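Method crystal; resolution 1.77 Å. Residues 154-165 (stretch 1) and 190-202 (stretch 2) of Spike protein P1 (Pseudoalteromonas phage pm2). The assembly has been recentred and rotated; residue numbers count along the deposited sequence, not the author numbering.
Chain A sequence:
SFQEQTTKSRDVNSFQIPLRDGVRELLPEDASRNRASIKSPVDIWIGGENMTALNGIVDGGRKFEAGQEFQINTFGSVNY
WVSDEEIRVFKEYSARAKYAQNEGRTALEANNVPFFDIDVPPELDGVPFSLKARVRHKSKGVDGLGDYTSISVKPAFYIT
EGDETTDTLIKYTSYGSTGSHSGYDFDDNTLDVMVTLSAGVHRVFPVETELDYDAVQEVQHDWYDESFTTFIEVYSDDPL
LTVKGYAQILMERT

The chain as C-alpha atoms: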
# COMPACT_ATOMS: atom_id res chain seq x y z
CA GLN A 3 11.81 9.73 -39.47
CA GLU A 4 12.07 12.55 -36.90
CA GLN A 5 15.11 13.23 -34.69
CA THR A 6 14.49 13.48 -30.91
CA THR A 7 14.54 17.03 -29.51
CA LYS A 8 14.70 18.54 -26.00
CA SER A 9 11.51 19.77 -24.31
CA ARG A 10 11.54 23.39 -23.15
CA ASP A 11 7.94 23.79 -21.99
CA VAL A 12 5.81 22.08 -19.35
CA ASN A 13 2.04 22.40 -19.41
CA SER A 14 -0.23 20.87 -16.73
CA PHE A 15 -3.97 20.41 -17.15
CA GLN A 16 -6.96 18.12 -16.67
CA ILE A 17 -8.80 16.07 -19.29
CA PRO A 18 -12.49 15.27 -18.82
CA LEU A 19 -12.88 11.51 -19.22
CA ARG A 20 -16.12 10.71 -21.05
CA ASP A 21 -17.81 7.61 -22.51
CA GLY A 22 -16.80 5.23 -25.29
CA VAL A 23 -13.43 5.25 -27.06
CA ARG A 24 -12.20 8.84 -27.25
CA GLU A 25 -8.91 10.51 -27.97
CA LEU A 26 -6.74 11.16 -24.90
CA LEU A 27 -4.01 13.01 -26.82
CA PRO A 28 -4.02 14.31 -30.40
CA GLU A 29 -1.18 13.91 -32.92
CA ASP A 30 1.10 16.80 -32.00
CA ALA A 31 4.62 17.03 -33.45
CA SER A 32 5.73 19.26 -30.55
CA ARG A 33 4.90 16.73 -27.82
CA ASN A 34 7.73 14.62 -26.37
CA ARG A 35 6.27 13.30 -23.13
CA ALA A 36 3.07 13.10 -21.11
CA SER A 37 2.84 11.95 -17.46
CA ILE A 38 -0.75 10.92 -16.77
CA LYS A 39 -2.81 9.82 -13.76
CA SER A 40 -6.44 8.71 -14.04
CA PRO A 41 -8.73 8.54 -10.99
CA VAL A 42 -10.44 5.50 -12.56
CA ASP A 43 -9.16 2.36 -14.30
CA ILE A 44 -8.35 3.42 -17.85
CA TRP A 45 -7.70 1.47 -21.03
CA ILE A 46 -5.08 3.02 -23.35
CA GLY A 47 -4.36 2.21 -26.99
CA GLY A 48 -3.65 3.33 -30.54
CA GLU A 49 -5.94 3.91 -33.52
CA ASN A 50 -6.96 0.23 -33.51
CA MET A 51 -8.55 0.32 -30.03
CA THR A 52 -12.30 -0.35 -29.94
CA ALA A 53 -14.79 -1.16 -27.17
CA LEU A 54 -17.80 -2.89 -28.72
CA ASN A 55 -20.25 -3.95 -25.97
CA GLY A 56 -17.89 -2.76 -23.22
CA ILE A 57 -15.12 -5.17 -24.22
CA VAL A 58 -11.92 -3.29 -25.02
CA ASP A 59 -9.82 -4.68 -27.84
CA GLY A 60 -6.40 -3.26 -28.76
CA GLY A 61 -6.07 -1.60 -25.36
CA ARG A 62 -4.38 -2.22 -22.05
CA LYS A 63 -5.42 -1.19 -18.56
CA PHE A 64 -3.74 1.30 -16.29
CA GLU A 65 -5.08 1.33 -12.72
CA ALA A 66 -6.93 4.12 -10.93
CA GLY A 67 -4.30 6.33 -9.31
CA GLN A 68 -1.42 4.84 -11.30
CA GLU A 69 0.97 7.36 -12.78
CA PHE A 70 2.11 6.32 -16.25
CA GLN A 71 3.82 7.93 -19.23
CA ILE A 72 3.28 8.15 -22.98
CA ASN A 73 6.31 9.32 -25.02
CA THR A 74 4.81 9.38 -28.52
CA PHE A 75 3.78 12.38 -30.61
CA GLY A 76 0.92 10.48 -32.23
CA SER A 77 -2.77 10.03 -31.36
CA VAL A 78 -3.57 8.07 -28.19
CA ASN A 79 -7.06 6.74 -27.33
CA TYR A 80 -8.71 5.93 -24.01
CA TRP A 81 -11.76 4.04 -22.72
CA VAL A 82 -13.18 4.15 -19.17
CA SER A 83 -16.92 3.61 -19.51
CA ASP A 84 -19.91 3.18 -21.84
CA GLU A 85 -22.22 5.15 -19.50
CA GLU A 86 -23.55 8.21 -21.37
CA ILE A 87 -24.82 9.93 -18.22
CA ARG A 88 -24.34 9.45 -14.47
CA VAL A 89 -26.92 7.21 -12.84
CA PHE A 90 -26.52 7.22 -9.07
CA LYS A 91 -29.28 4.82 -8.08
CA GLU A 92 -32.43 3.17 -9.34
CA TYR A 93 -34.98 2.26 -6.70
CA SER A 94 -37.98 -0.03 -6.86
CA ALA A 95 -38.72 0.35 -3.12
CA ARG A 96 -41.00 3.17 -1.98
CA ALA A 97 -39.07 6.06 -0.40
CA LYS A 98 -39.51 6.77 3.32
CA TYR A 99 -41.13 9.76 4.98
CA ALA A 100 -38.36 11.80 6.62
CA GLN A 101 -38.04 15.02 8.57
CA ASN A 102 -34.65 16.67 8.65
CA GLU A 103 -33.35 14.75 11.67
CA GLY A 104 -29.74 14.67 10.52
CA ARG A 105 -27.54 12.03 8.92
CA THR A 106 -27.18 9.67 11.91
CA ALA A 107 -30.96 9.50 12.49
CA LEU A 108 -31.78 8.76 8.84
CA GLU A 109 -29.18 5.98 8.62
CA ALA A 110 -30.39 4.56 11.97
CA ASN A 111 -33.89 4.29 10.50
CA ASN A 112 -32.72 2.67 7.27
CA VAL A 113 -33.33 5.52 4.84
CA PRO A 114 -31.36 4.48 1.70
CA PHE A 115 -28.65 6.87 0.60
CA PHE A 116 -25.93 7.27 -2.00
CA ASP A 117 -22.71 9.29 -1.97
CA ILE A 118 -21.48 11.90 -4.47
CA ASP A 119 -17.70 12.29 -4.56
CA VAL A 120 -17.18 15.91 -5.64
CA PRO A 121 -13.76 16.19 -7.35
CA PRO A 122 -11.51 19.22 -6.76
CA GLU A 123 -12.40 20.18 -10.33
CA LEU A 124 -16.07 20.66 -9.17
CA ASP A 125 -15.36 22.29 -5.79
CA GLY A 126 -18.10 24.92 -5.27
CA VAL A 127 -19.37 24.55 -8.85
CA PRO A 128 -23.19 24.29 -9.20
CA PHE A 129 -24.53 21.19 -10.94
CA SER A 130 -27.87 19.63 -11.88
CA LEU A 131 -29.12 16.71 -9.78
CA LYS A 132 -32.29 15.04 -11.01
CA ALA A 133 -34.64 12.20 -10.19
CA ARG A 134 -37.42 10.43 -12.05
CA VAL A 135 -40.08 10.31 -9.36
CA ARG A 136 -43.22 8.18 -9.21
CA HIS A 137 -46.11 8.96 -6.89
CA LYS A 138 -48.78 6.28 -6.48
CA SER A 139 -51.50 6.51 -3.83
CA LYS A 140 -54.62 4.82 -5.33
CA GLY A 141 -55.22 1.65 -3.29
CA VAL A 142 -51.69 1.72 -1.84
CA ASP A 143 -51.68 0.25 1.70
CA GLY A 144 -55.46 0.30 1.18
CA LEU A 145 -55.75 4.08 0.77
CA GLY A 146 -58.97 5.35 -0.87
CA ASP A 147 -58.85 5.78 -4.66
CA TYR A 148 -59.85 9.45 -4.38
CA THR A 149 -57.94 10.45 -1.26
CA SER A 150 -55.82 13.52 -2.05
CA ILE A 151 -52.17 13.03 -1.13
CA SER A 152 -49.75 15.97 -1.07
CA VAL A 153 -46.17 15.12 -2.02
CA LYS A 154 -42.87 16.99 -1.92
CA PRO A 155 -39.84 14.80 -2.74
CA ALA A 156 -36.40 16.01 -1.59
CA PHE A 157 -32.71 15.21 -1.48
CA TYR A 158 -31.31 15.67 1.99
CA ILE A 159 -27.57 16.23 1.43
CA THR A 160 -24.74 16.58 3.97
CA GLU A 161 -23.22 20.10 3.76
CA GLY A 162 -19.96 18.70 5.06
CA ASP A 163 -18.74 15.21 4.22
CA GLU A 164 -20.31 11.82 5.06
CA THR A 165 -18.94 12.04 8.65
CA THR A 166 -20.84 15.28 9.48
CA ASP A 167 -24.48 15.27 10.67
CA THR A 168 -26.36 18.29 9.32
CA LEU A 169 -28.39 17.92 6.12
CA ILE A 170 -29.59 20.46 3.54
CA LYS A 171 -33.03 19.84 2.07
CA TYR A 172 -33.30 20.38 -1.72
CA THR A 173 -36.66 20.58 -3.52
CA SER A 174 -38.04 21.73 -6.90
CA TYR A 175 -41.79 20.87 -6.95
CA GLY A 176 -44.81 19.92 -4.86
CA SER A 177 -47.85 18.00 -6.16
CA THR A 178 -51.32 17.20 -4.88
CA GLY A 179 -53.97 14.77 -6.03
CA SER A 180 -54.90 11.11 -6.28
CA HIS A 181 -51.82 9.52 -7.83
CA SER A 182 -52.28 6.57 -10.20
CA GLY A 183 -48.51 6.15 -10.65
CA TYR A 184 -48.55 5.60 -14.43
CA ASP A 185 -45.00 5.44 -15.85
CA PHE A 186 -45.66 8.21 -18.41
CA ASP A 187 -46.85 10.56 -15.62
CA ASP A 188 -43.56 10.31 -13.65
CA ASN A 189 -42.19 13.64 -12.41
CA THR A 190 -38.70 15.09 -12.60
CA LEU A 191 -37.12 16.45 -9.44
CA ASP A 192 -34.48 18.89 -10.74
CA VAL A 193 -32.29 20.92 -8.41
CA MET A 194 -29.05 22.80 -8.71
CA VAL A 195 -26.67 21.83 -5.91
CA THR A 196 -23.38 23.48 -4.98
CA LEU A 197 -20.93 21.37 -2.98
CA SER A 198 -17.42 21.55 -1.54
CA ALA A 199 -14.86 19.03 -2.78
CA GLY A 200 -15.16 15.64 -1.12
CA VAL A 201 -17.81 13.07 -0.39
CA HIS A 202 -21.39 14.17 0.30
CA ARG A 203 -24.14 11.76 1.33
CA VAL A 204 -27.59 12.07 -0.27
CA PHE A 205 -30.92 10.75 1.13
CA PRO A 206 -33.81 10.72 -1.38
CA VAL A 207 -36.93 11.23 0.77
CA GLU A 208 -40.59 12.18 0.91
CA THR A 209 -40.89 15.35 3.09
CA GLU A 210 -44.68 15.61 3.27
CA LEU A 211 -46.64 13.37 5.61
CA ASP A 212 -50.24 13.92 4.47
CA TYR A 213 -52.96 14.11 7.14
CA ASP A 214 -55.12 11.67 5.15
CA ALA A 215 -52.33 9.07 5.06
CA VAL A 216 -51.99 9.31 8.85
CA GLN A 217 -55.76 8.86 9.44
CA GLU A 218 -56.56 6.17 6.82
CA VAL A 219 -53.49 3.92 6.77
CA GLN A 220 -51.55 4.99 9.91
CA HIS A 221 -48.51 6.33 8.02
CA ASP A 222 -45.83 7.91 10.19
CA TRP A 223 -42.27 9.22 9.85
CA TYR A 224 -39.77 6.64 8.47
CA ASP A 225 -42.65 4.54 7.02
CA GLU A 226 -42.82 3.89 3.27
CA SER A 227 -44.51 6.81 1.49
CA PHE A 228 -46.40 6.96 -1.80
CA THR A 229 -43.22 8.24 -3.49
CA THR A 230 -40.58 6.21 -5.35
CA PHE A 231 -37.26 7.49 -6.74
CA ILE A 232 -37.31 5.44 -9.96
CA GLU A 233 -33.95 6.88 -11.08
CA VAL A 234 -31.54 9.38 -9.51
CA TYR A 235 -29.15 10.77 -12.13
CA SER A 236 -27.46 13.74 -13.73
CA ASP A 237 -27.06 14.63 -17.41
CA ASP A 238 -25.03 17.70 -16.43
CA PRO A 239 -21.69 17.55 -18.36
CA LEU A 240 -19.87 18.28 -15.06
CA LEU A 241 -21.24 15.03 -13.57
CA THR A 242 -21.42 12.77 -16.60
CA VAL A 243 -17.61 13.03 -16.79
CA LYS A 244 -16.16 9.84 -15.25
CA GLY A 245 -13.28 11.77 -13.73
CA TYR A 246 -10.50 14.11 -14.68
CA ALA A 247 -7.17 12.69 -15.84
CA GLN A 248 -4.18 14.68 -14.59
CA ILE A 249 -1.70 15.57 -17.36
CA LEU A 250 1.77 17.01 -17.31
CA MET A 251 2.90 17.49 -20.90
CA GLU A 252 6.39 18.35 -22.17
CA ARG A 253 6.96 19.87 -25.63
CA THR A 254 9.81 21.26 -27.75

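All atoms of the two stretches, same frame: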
# COMPACT_ATOMS: atom_id res chain seq x y z
N LYS A 154 -43.98 16.09 -1.66
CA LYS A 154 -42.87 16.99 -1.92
C LYS A 154 -41.56 16.21 -1.74
O LYS A 154 -41.01 16.17 -0.63
CB LYS A 154 -42.94 18.25 -1.04
CG LYS A 154 -41.81 19.26 -1.32
CD LYS A 154 -42.10 20.64 -0.75
CE LYS A 154 -42.88 21.50 -1.72
NZ LYS A 154 -43.17 22.84 -1.14
N PRO A 155 -41.08 15.57 -2.82
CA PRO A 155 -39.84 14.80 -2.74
C PRO A 155 -38.63 15.72 -2.50
O PRO A 155 -38.66 16.89 -2.90
CB PRO A 155 -39.75 14.11 -4.11
CG PRO A 155 -40.59 14.97 -5.03
CD PRO A 155 -41.69 15.52 -4.17
N ALA A 156 -37.61 15.21 -1.83
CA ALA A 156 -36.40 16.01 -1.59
C ALA A 156 -35.15 15.14 -1.63
O ALA A 156 -35.24 13.91 -1.51
CB ALA A 156 -36.49 16.74 -0.26
N PHE A 157 -34.00 15.78 -1.85
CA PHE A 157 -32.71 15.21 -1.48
C PHE A 157 -32.29 15.91 -0.22
O PHE A 157 -32.25 17.14 -0.20
CB PHE A 157 -31.65 15.48 -2.54
CG PHE A 157 -31.98 14.92 -3.89
CD1 PHE A 157 -32.17 13.56 -4.06
CD2 PHE A 157 -32.07 15.76 -5.00
CE1 PHE A 157 -32.46 13.02 -5.34
CE2 PHE A 157 -32.37 15.25 -6.27
CZ PHE A 157 -32.56 13.88 -6.44
N TYR A 158 -32.00 15.13 0.82
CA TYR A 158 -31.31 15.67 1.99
C TYR A 158 -29.82 15.36 1.79
O TYR A 158 -29.44 14.20 1.70
CB TYR A 158 -31.79 15.00 3.29
CG TYR A 158 -33.19 15.35 3.73
CD1 TYR A 158 -33.96 16.34 3.10
CD2 TYR A 158 -33.76 14.67 4.80
CE1 TYR A 158 -35.25 16.64 3.53
CE2 TYR A 158 -35.04 14.96 5.24
CZ TYR A 158 -35.78 15.94 4.62
OH TYR A 158 -37.04 16.18 5.12
N ILE A 159 -28.99 16.40 1.75
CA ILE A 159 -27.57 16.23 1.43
C ILE A 159 -26.68 16.80 2.54
O ILE A 159 -26.92 17.91 3.03
CB ILE A 159 -27.20 16.90 0.08
CG1 ILE A 159 -28.18 16.47 -1.03
CG2 ILE A 159 -25.73 16.60 -0.31
CD1 ILE A 159 -27.86 17.03 -2.43
N THR A 160 -25.65 16.06 2.94
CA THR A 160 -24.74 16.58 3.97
C THR A 160 -24.02 17.83 3.41
O THR A 160 -23.60 17.84 2.26
CB THR A 160 -23.69 15.52 4.42
OG1 THR A 160 -22.96 15.06 3.29
CG2 THR A 160 -24.38 14.31 5.10
N GLU A 161 -23.92 18.89 4.21
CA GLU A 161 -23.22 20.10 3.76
C GLU A 161 -21.72 19.93 3.92
O GLU A 161 -20.93 20.46 3.13
CB GLU A 161 -23.70 21.36 4.49
CG GLU A 161 -23.18 22.65 3.83
CD GLU A 161 -23.93 23.89 4.27
OE1 GLU A 161 -23.90 24.21 5.48
OE2 GLU A 161 -24.54 24.56 3.40
N GLY A 162 -21.32 19.20 4.96
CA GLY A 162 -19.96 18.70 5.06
C GLY A 162 -19.92 17.32 4.43
O GLY A 162 -20.80 16.95 3.64
N ASP A 163 -18.91 16.54 4.80
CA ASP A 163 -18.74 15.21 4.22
C ASP A 163 -19.65 14.17 4.89
O ASP A 163 -20.51 14.52 5.70
CB ASP A 163 -17.26 14.79 4.24
CG ASP A 163 -16.67 14.75 5.64
OD1 ASP A 163 -17.43 14.76 6.63
OD2 ASP A 163 -15.43 14.71 5.74
N GLU A 164 -19.45 12.89 4.56
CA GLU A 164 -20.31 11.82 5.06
C GLU A 164 -20.17 11.57 6.57
O GLU A 164 -20.98 10.83 7.15
CB GLU A 164 -20.11 10.53 4.24
CG GLU A 164 -18.84 9.72 4.55
CD GLU A 164 -17.59 10.25 3.86
OE1 GLU A 164 -16.73 9.42 3.48
OE2 GLU A 164 -17.44 11.48 3.68
N THR A 165 -19.16 12.18 7.20
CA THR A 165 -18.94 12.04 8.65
C THR A 165 -19.64 13.13 9.48
O THR A 165 -19.71 13.02 10.71
CB THR A 165 -17.42 11.99 9.02
OG1 THR A 165 -16.82 13.29 8.86
CG2 THR A 165 -16.67 10.96 8.17
N THR A 190 -40.13 14.88 -12.71
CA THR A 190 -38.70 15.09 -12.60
C THR A 190 -38.37 16.09 -11.49
O THR A 190 -38.73 17.27 -11.55
CB THR A 190 -38.05 15.51 -13.94
OG1 THR A 190 -38.28 14.48 -14.91
CG2 THR A 190 -36.54 15.71 -13.77
N LEU A 191 -37.69 15.59 -10.46
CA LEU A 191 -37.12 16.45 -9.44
C LEU A 191 -35.83 16.98 -10.07
O LEU A 191 -35.03 16.20 -10.58
CB LEU A 191 -36.88 15.64 -8.15
CG LEU A 191 -36.15 16.28 -6.97
CD1 LEU A 191 -36.84 17.53 -6.44
CD2 LEU A 191 -35.94 15.27 -5.83
N ASP A 192 -35.65 18.30 -10.09
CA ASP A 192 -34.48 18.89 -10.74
C ASP A 192 -34.00 20.07 -9.92
O ASP A 192 -34.64 21.13 -9.88
CB ASP A 192 -34.82 19.32 -12.18
CG ASP A 192 -33.60 19.84 -12.97
OD1 ASP A 192 -32.46 19.93 -12.45
OD2 ASP A 192 -33.80 20.15 -14.16
N VAL A 193 -32.87 19.86 -9.24
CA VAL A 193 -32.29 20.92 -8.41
C VAL A 193 -30.86 21.20 -8.82
O VAL A 193 -30.13 20.31 -9.29
CB VAL A 193 -32.36 20.57 -6.88
CG1 VAL A 193 -33.82 20.43 -6.43
CG2 VAL A 193 -31.55 19.31 -6.56
N MET A 194 -30.45 22.45 -8.65
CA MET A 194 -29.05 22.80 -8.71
C MET A 194 -28.50 22.64 -7.29
O MET A 194 -29.10 23.08 -6.32
CB MET A 194 -28.86 24.25 -9.18
CG MET A 194 -29.31 24.52 -10.61
SD MET A 194 -28.48 23.48 -11.83
CE MET A 194 -26.79 24.00 -11.63
N VAL A 195 -27.34 22.01 -7.19
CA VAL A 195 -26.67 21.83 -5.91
C VAL A 195 -25.23 22.32 -6.04
O VAL A 195 -24.59 22.12 -7.08
CB VAL A 195 -26.70 20.34 -5.48
CG1 VAL A 195 -26.04 20.16 -4.14
CG2 VAL A 195 -28.13 19.86 -5.39
N THR A 196 -24.74 22.98 -4.99
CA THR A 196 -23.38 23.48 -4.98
C THR A 196 -22.66 22.90 -3.78
O THR A 196 -23.03 23.17 -2.63
CB THR A 196 -23.34 25.03 -4.94
OG1 THR A 196 -24.01 25.56 -6.09
CG2 THR A 196 -21.92 25.53 -4.92
N LEU A 197 -21.61 22.12 -4.04
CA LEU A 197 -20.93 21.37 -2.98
C LEU A 197 -19.42 21.57 -2.95
O LEU A 197 -18.78 21.70 -3.99
CB LEU A 197 -21.22 19.87 -3.12
CG LEU A 197 -22.68 19.41 -3.09
CD1 LEU A 197 -22.78 17.92 -3.41
CD2 LEU A 197 -23.39 19.74 -1.77
N SER A 198 -18.87 21.57 -1.74
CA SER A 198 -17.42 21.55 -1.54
C SER A 198 -16.84 20.22 -2.00
O SER A 198 -17.54 19.20 -2.02
CB SER A 198 -17.11 21.76 -0.06
OG SER A 198 -17.83 20.85 0.73
N ALA A 199 -15.56 20.24 -2.37
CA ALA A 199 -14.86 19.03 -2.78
C ALA A 199 -14.95 17.99 -1.67
O ALA A 199 -14.96 18.33 -0.48
CB ALA A 199 -13.40 19.33 -3.11
N GLY A 200 -15.03 16.73 -2.08
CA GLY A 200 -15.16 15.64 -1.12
C GLY A 200 -16.46 14.89 -1.25
O GLY A 200 -17.28 15.16 -2.14
N VAL A 201 -16.66 13.94 -0.34
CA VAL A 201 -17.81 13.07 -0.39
C VAL A 201 -18.98 13.73 0.33
O VAL A 201 -18.82 14.28 1.42
CB VAL A 201 -17.48 11.68 0.23
CG1 VAL A 201 -18.71 10.80 0.30
CG2 VAL A 201 -16.37 11.00 -0.56
N HIS A 202 -20.15 13.71 -0.31
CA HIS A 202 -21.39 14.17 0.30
C HIS A 202 -22.40 13.04 0.19
O HIS A 202 -22.50 12.37 -0.84
CB HIS A 202 -21.93 15.43 -0.40
CG HIS A 202 -21.04 16.62 -0.27
ND1 HIS A 202 -21.24 17.59 0.70
CD2 HIS A 202 -19.93 16.99 -0.95
CE1 HIS A 202 -20.29 18.51 0.60
NE2 HIS A 202 -19.48 18.17 -0.39
O HOH W 1 -20.82 21.64 0.68

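Strand 155-160 and the strand that includes residues 190-195 run in roughly the same direction, their axes 39° apart and 8.5 Å away at closest approach. That spacing is too wide for backbone pairing and right for side chains meeting face to face. The register follows the alternation of a β-strand: P155 lies nearest L191 and F157 nearest V193, with CA–CA distances of 7.4 and 9.0 Å, while P155, F157 and I159 on one strand and L191, V193 and V195 on the other all send their CA-to-CB bonds toward the partner. Beyond these strands, stretch 2 turns back around S198-G200 into a second strand that starts at G200, and there D163 CA and H202 CA come within 4.8 Å.

The apolar layer is built from these inward residues. L191, with chi1 t and chi2 p, brings CD2 to 3.6 Å from F157 CE2 and 3.8 Å from the centroid of the F157 ring, only 21° off the ring normal, a CH-pi contact over one face. The same methyl lies 4.3 Å from P155 CB, so one leucine serves two neighbours. V193 meets the ring differently: its CG2 sits at the edge, 3.9 Å from F157 CD2. I159 continues the layer, its CD1 4.0 Å from V195 CG1 and its CG2 4.2 Å from L197 CD2. L197 starts sideways, but its end comes nearer, which makes that last contact possible.

Polar chemistry gathers where stretch 1 leaves its strand. H202 ND1 donates to T160 O at 2.8 Å with an angle of 164°, a direct hydrogen bond between the stretches. H202 NE2 donates within its own stretch to S198 O at 2.7 Å, so both ring nitrogens carry protons and the imidazolium links T160, the last residue of strand 155-160, to S198 in the loop before H202's own strand. G162 O is also near, 3.0 Å from H202 ND1, but the angle is poor; that carbonyl instead accepts from T160 OG1 at 2.9 Å, a bond that braces the turn. Water 1 adds a bridge, donating to E161 O at 2.7 Å and accepting from S198 N at 3.1 Å.

Weaker contacts close the far end. D163 CA approaches V201 O to 3.0 Å in a CA-H...O contact, and E164, whose side chain begins sideways, curls back so that OE2 reaches 3.5 Å from V201 CB.

The design rule is a division by position: alternating apolar residues fill the gap between separated strands, and one histidine, donating two hydrogen bonds, fastens the end of strand 155-160 to the S198 loop where the backbones converge.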